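Local structure of d-3-phosphoglycerate dehydrogenase oxidoreductase protein (Ralstonia solanacearum, 3GG9) at residues S76-V81 and M311-A316; V100-K105 and V328-N333. The protein probably catalyses the NAD-dependent oxidation of D-3-phosphoglycerate, as a member of the D-isomer specific 2-hydroxyacid dehydrogenase family. One frame throughout, in Å; residues are numbered along the deposited sequence.

Contact 1: S76-V81 and M311-A316. With SO4 (sulfate ion), chain E.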
loop_
_atom_site.group_PDB
_atom_site.type_symbol
_atom_site.label_atom_id
_atom_site.label_comp_id
_atom_site.label_asym_id
_atom_site.label_seq_id
_atom_site.Cartn_x
_atom_site.Cartn_y
_atom_site.Cartn_z
ATOM N N SER A 76 -27.581 4.242 -19.249
ATOM C CA SER A 76 -27.209 3.013 -18.557
ATOM C C SER A 76 -26.112 3.295 -17.534
ATOM O O SER A 76 -25.002 3.669 -17.893
ATOM C CB SER A 76 -26.756 1.923 -19.543
ATOM O OG SER A 76 -26.724 0.678 -18.863
ATOM N N GLN A 77 -26.458 3.106 -16.265
ATOM C CA GLN A 77 -25.611 3.421 -15.130
ATOM C C GLN A 77 -24.813 2.210 -14.708
ATOM O O GLN A 77 -25.390 1.135 -14.450
ATOM C CB GLN A 77 -26.485 3.858 -13.948
ATOM C CG GLN A 77 -25.724 4.310 -12.735
ATOM C CD GLN A 77 -24.800 5.442 -13.080
ATOM O OE1 GLN A 77 -25.224 6.473 -13.577
ATOM N NE2 GLN A 77 -23.520 5.237 -12.861
ATOM N N THR A 78 -23.492 2.393 -14.621
ATOM C CA THR A 78 -22.615 1.404 -13.999
ATOM C C THR A 78 -22.826 1.519 -12.485
ATOM O O THR A 78 -22.790 2.618 -11.938
ATOM C CB THR A 78 -21.105 1.618 -14.376
ATOM O OG1 THR A 78 -20.714 2.962 -14.076
ATOM C CG2 THR A 78 -20.827 1.298 -15.852
ATOM N N GLY A 79 -23.102 0.400 -11.825
ATOM C CA GLY A 79 -23.425 0.415 -10.410
ATOM C C GLY A 79 -24.824 0.940 -10.120
ATOM O O GLY A 79 -25.653 1.058 -11.025
ATOM N N ARG A 80 -25.076 1.263 -8.851
ATOM C CA ARG A 80 -26.415 1.633 -8.365
ATOM C C ARG A 80 -26.878 3.041 -8.781
ATOM O O ARG A 80 -26.072 3.952 -8.981
ATOM C CB ARG A 80 -26.487 1.477 -6.833
ATOM C CG ARG A 80 -25.749 2.566 -6.039
ATOM C CD ARG A 80 -25.369 2.108 -4.622
ATOM N NE ARG A 80 -26.409 2.387 -3.626
ATOM C CZ ARG A 80 -26.552 3.544 -2.975
ATOM N NH1 ARG A 80 -27.529 3.686 -2.086
ATOM N NH2 ARG A 80 -25.727 4.564 -3.207
ATOM N N VAL A 81 -28.192 3.197 -8.909
ATOM C CA VAL A 81 -28.811 4.499 -9.138
ATOM C C VAL A 81 -29.471 4.936 -7.836
ATOM O O VAL A 81 -30.344 4.233 -7.311
ATOM C CB VAL A 81 -29.883 4.455 -10.266
ATOM C CG1 VAL A 81 -30.430 5.856 -10.541
ATOM C CG2 VAL A 81 -29.308 3.864 -11.539
ATOM N N MET A 311 -17.127 -6.481 -14.569
ATOM C CA MET A 311 -18.448 -6.690 -13.953
ATOM C C MET A 311 -19.369 -5.481 -14.163
ATOM O O MET A 311 -20.490 -5.630 -14.656
ATOM C CB MET A 311 -18.321 -6.988 -12.442
ATOM C CG MET A 311 -19.673 -7.237 -11.731
ATOM S SD MET A 311 -19.669 -6.948 -9.930
ATOM C CE MET A 311 -18.874 -8.462 -9.379
ATOM N N TYR A 312 -18.883 -4.294 -13.803
ATOM C CA TYR A 312 -19.680 -3.069 -13.905
ATOM C C TYR A 312 -20.184 -2.786 -15.328
ATOM O O TYR A 312 -21.383 -2.644 -15.527
ATOM C CB TYR A 312 -18.930 -1.866 -13.337
ATOM C CG TYR A 312 -19.020 -1.722 -11.821
ATOM C CD1 TYR A 312 -19.728 -0.669 -11.248
ATOM C CD2 TYR A 312 -18.405 -2.639 -10.959
ATOM C CE1 TYR A 312 -19.816 -0.528 -9.857
ATOM C CE2 TYR A 312 -18.486 -2.505 -9.563
ATOM C CZ TYR A 312 -19.185 -1.441 -9.023
ATOM O OH TYR A 312 -19.279 -1.301 -7.650
ATOM N N PHE A 313 -19.270 -2.720 -16.296
ATOM C CA PHE A 313 -19.630 -2.502 -17.700
ATOM C C PHE A 313 -20.335 -3.694 -18.344
ATOM O O PHE A 313 -21.266 -3.520 -19.141
ATOM C CB PHE A 313 -18.399 -2.096 -18.489
ATOM C CG PHE A 313 -17.874 -0.746 -18.066
ATOM C CD1 PHE A 313 -18.396 0.407 -18.638
ATOM C CD2 PHE A 313 -16.936 -0.639 -17.043
ATOM C CE1 PHE A 313 -17.950 1.657 -18.243
ATOM C CE2 PHE A 313 -16.468 0.644 -16.612
ATOM C CZ PHE A 313 -16.997 1.775 -17.226
ATOM N N GLY A 314 -19.899 -4.901 -18.008
ATOM C CA GLY A 314 -20.612 -6.090 -18.503
ATOM C C GLY A 314 -22.109 -5.941 -18.251
ATOM O O GLY A 314 -22.921 -6.104 -19.163
ATOM N N ILE A 315 -22.462 -5.590 -17.017
ATOM C CA ILE A 315 -23.857 -5.391 -16.630
ATOM C C ILE A 315 -24.510 -4.191 -17.294
ATOM O O ILE A 315 -25.625 -4.316 -17.778
ATOM C CB ILE A 315 -24.025 -5.348 -15.079
ATOM C CG1 ILE A 315 -23.825 -6.749 -14.506
ATOM C CG2 ILE A 315 -25.398 -4.827 -14.674
ATOM C CD1 ILE A 315 -23.545 -6.759 -13.018
ATOM N N ALA A 316 -23.842 -3.034 -17.321
ATOM C CA ALA A 316 -24.421 -1.861 -17.989
ATOM C C ALA A 316 -24.664 -2.090 -19.497
ATOM O O ALA A 316 -25.683 -1.633 -20.030
ATOM C CB ALA A 316 -23.569 -0.584 -17.740
HETATM S S SO4 E . -21.803 1.062 -6.490
HETATM O O1 SO4 E . -20.893 1.384 -7.569
HETATM O O2 SO4 E . -23.110 0.730 -7.024
HETATM O O3 SO4 E . -21.284 -0.086 -5.757
HETATM O O4 SO4 E . -21.883 2.227 -5.608
HETATM O O HOH W 1 -23.086 -2.166 -13.222
#
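The end of strand 74-77, in the five-stranded parallel sheet of the smaller, N-terminal lobe of this two-lobed dehydrogenase, packs against helix 306-324, which returns from late in the chain to lie on that sheet. Thr-78, just past the strand, carries the apolar part. Its CB lies 4.1 Å from Tyr-312 CD1, and its carbonyl carbon sits at the edge of that ring. From CB the side chain forks. OG1, placed between the backbone N and the carbonyl carbon (chi1 54°), hydrogen-bonds the carbonyl O of Leu-54 on the neighbouring strand. That leaves CG2 anti to the carbonyl carbon, directed to the helix, where the methyl rests over one face of Phe-313, 3.9 Å from the ring centroid and displaced toward the rim: a CH-pi contact. The same methyl touches Ala-316 CB. One turn along the helix from Tyr-312, Ala-316 also accepts a bond from the strand: Ser-76 OG, anti to its own N, donates to Ala-316 O over 2.8 Å, coming from above the carbonyl plane. Gln-77 points the other way and folds its amide back so that NE2 meets Thr-78 O along a lone pair in a nearly straight bond; NE2 also reaches Arg-56 O. Beyond it, Gly-79 passes the Tyr-312 ring, its N 3.6 Å from CD1, and has no side chain to crowd the sulfate. This ion, probably from the crystallisation liquor, takes the Arg-80 amide on O2 (2.7 Å) and is also bonded by Arg-224 NH2. Tyr-312 OH accepts from Ser-107 N and lies near sulfate O1 and O3. Between loop and helix, one water accepts from Gly-79 N (2.9 Å) and donates to Tyr-312 O.

Contact 2: V100-K105 and V328-N333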
loop_
_atom_site.group_PDB
_atom_site.type_symbol
_atom_site.label_atom_id
_atom_site.label_comp_id
_atom_site.label_asym_id
_atom_site.label_seq_id
_atom_site.Cartn_x
_atom_site.Cartn_y
_atom_site.Cartn_z
ATOM N N VAL A 100 -35.262 6.155 -20.277
ATOM C CA VAL A 100 -35.136 5.128 -19.246
ATOM C C VAL A 100 -33.744 5.111 -18.635
ATOM O O VAL A 100 -32.741 5.223 -19.339
ATOM C CB VAL A 100 -35.581 3.688 -19.695
ATOM C CG1 VAL A 100 -37.072 3.659 -19.968
ATOM C CG2 VAL A 100 -34.795 3.195 -20.895
ATOM N N VAL A 101 -33.696 5.005 -17.315
ATOM C CA VAL A 101 -32.432 4.896 -16.603
ATOM C C VAL A 101 -32.259 3.450 -16.175
ATOM O O VAL A 101 -33.098 2.892 -15.465
ATOM C CB VAL A 101 -32.351 5.865 -15.412
ATOM C CG1 VAL A 101 -31.074 5.615 -14.599
ATOM C CG2 VAL A 101 -32.385 7.315 -15.917
ATOM N N LEU A 102 -31.172 2.835 -16.635
ATOM C CA LEU A 102 -30.917 1.429 -16.346
ATOM C C LEU A 102 -29.940 1.327 -15.185
ATOM O O LEU A 102 -28.969 2.077 -15.126
ATOM C CB LEU A 102 -30.380 0.704 -17.584
ATOM C CG LEU A 102 -31.135 0.946 -18.900
ATOM C CD1 LEU A 102 -30.638 0.034 -19.980
ATOM C CD2 LEU A 102 -32.633 0.797 -18.744
ATOM N N GLU A 103 -30.226 0.426 -14.253
ATOM C CA GLU A 103 -29.456 0.328 -13.018
ATOM C C GLU A 103 -28.586 -0.901 -13.075
ATOM O O GLU A 103 -29.058 -1.999 -13.416
ATOM C CB GLU A 103 -30.382 0.270 -11.796
ATOM C CG GLU A 103 -29.650 0.126 -10.458
ATOM C CD GLU A 103 -30.509 0.461 -9.259
ATOM O OE1 GLU A 103 -29.966 1.050 -8.290
ATOM O OE2 GLU A 103 -31.721 0.140 -9.282
ATOM N N GLY A 104 -27.310 -0.711 -12.762
ATOM C CA GLY A 104 -26.395 -1.826 -12.676
ATOM C C GLY A 104 -26.309 -2.405 -11.283
ATOM O O GLY A 104 -27.127 -2.110 -10.413
ATOM N N LYS A 105 -25.305 -3.248 -11.079
ATOM C CA LYS A 105 -24.961 -3.732 -9.752
ATOM C C LYS A 105 -23.508 -3.365 -9.437
ATOM O O LYS A 105 -22.685 -3.189 -10.339
ATOM C CB LYS A 105 -25.185 -5.245 -9.632
ATOM C CG LYS A 105 -26.656 -5.655 -9.760
ATOM C CD LYS A 105 -27.123 -6.487 -8.565
ATOM C CE LYS A 105 -28.652 -6.506 -8.457
ATOM N NZ LYS A 105 -29.135 -7.352 -7.325
ATOM N N VAL A 328 -37.226 -5.240 -19.399
ATOM C CA VAL A 328 -37.055 -3.936 -18.764
ATOM C C VAL A 328 -36.860 -4.008 -17.238
ATOM O O VAL A 328 -37.119 -3.023 -16.525
ATOM C CB VAL A 328 -38.228 -2.980 -19.105
ATOM C CG1 VAL A 328 -38.149 -2.525 -20.555
ATOM C CG2 VAL A 328 -39.580 -3.623 -18.791
ATOM N N ASP A 329 -36.401 -5.163 -16.751
ATOM C CA ASP A 329 -36.111 -5.361 -15.324
ATOM C C ASP A 329 -35.106 -4.375 -14.726
ATOM O O ASP A 329 -35.209 -4.028 -13.558
ATOM C CB ASP A 329 -35.636 -6.781 -15.054
ATOM C CG ASP A 329 -36.699 -7.825 -15.356
ATOM O OD1 ASP A 329 -37.875 -7.455 -15.569
ATOM O OD2 ASP A 329 -36.356 -9.027 -15.384
ATOM N N SER A 330 -34.148 -3.912 -15.520
ATOM C CA SER A 330 -33.123 -3.009 -15.000
ATOM C C SER A 330 -33.531 -1.542 -14.980
ATOM O O SER A 330 -32.734 -0.692 -14.569
ATOM C CB SER A 330 -31.826 -3.169 -15.776
ATOM O OG SER A 330 -31.986 -2.683 -17.095
ATOM N N VAL A 331 -34.756 -1.242 -15.420
ATOM C CA VAL A 331 -35.241 0.151 -15.457
ATOM C C VAL A 331 -35.484 0.672 -14.044
ATOM O O VAL A 331 -36.235 0.076 -13.284
ATOM C CB VAL A 331 -36.499 0.360 -16.381
ATOM C CG1 VAL A 331 -36.890 1.850 -16.442
ATOM C CG2 VAL A 331 -36.206 -0.112 -17.789
ATOM N N ALA A 332 -34.795 1.765 -13.704
ATOM C CA ALA A 332 -34.926 2.425 -12.411
ATOM C C ALA A 332 -36.248 3.182 -12.318
ATOM O O ALA A 332 -36.894 3.164 -11.272
ATOM C CB ALA A 332 -33.760 3.388 -12.175
ATOM N N ASN A 333 -36.638 3.817 -13.426
ATOM C CA ASN A 333 -37.816 4.684 -13.498
ATOM C C ASN A 333 -38.893 4.135 -14.452
ATOM O O ASN A 333 -39.105 4.687 -15.530
ATOM C CB ASN A 333 -37.368 6.103 -13.915
ATOM C CG ASN A 333 -36.681 6.139 -15.291
ATOM O OD1 ASN A 333 -36.158 5.125 -15.770
ATOM N ND2 ASN A 333 -36.703 7.308 -15.940
HETATM O O HOH W 2 -33.644 -0.652 -11.117
#
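Asn-333 carries CG between its backbone N and carbonyl carbon (chi1 61°), and a chi2 of -23° turns OD1 to strand 100-102. There OD1 accepts Val-101 N at 2.9 Å in an almost straight bond, although the amide lies above the plane of the side-chain carbonyl. Asn-333 ND2 is taken by Val-99 O and Thr-95 OG1, which fixes the rotation of the amide. Next along, Ala-332 N gives its hydrogen to Val-101 O over 2.7 Å, nearly along the C=O axis, and Val-331 CA makes a CA-H...O contact with the same oxygen. Ser-330 O then receives Glu-103 N, 2.8 Å away. Leu-102 and Val-331 thus form a single beta bridge at the outermost strand of the sheet, while a type I turn, Val-328 to Val-331, delivers the loop to it. Val-331 spreads its two methyls along the strand: CG1 meets Val-100 CB, while the Val-331 and Leu-102 side chains cross obliquely, CG2 3.8 Å from CD2. Glu-103 runs extended, so its carboxylate reaches past the bridge to Val-81 N through OE1 and to Arg-83 through a salt bridge from OE2. OE2 also accepts from a water, which makes a weak bond to Val-331 O. Three N-H donors thus find acceptors across this seam, one of them a side-chain carbonyl standing in for a backbone one, and the neighbouring Arg-83 probably keeps Glu-103 ionised.

From the N terminus the chain lays down 76-81 first, then 100-105, and then runs through the larger lobe, probably the NAD-binding one, before returning. Helix 306-324 closes the first long loop, of 229 intervening residues, at contact 1; the segment after that helix closes the second at contact 2. Since the segments alternate, the two loops cross. Both contacts fasten the C-terminal part of the chain onto the N-terminal lobe. They meet along neighbouring strands 74-77 and 100-102, where Gln-77 N lies 2.9 Å from Leu-102 O, and Ile-315 CG2 packs on Gly-104 CA. Contact 1 covers the sheet with a helix, whereas contact 2 borders its outermost strand.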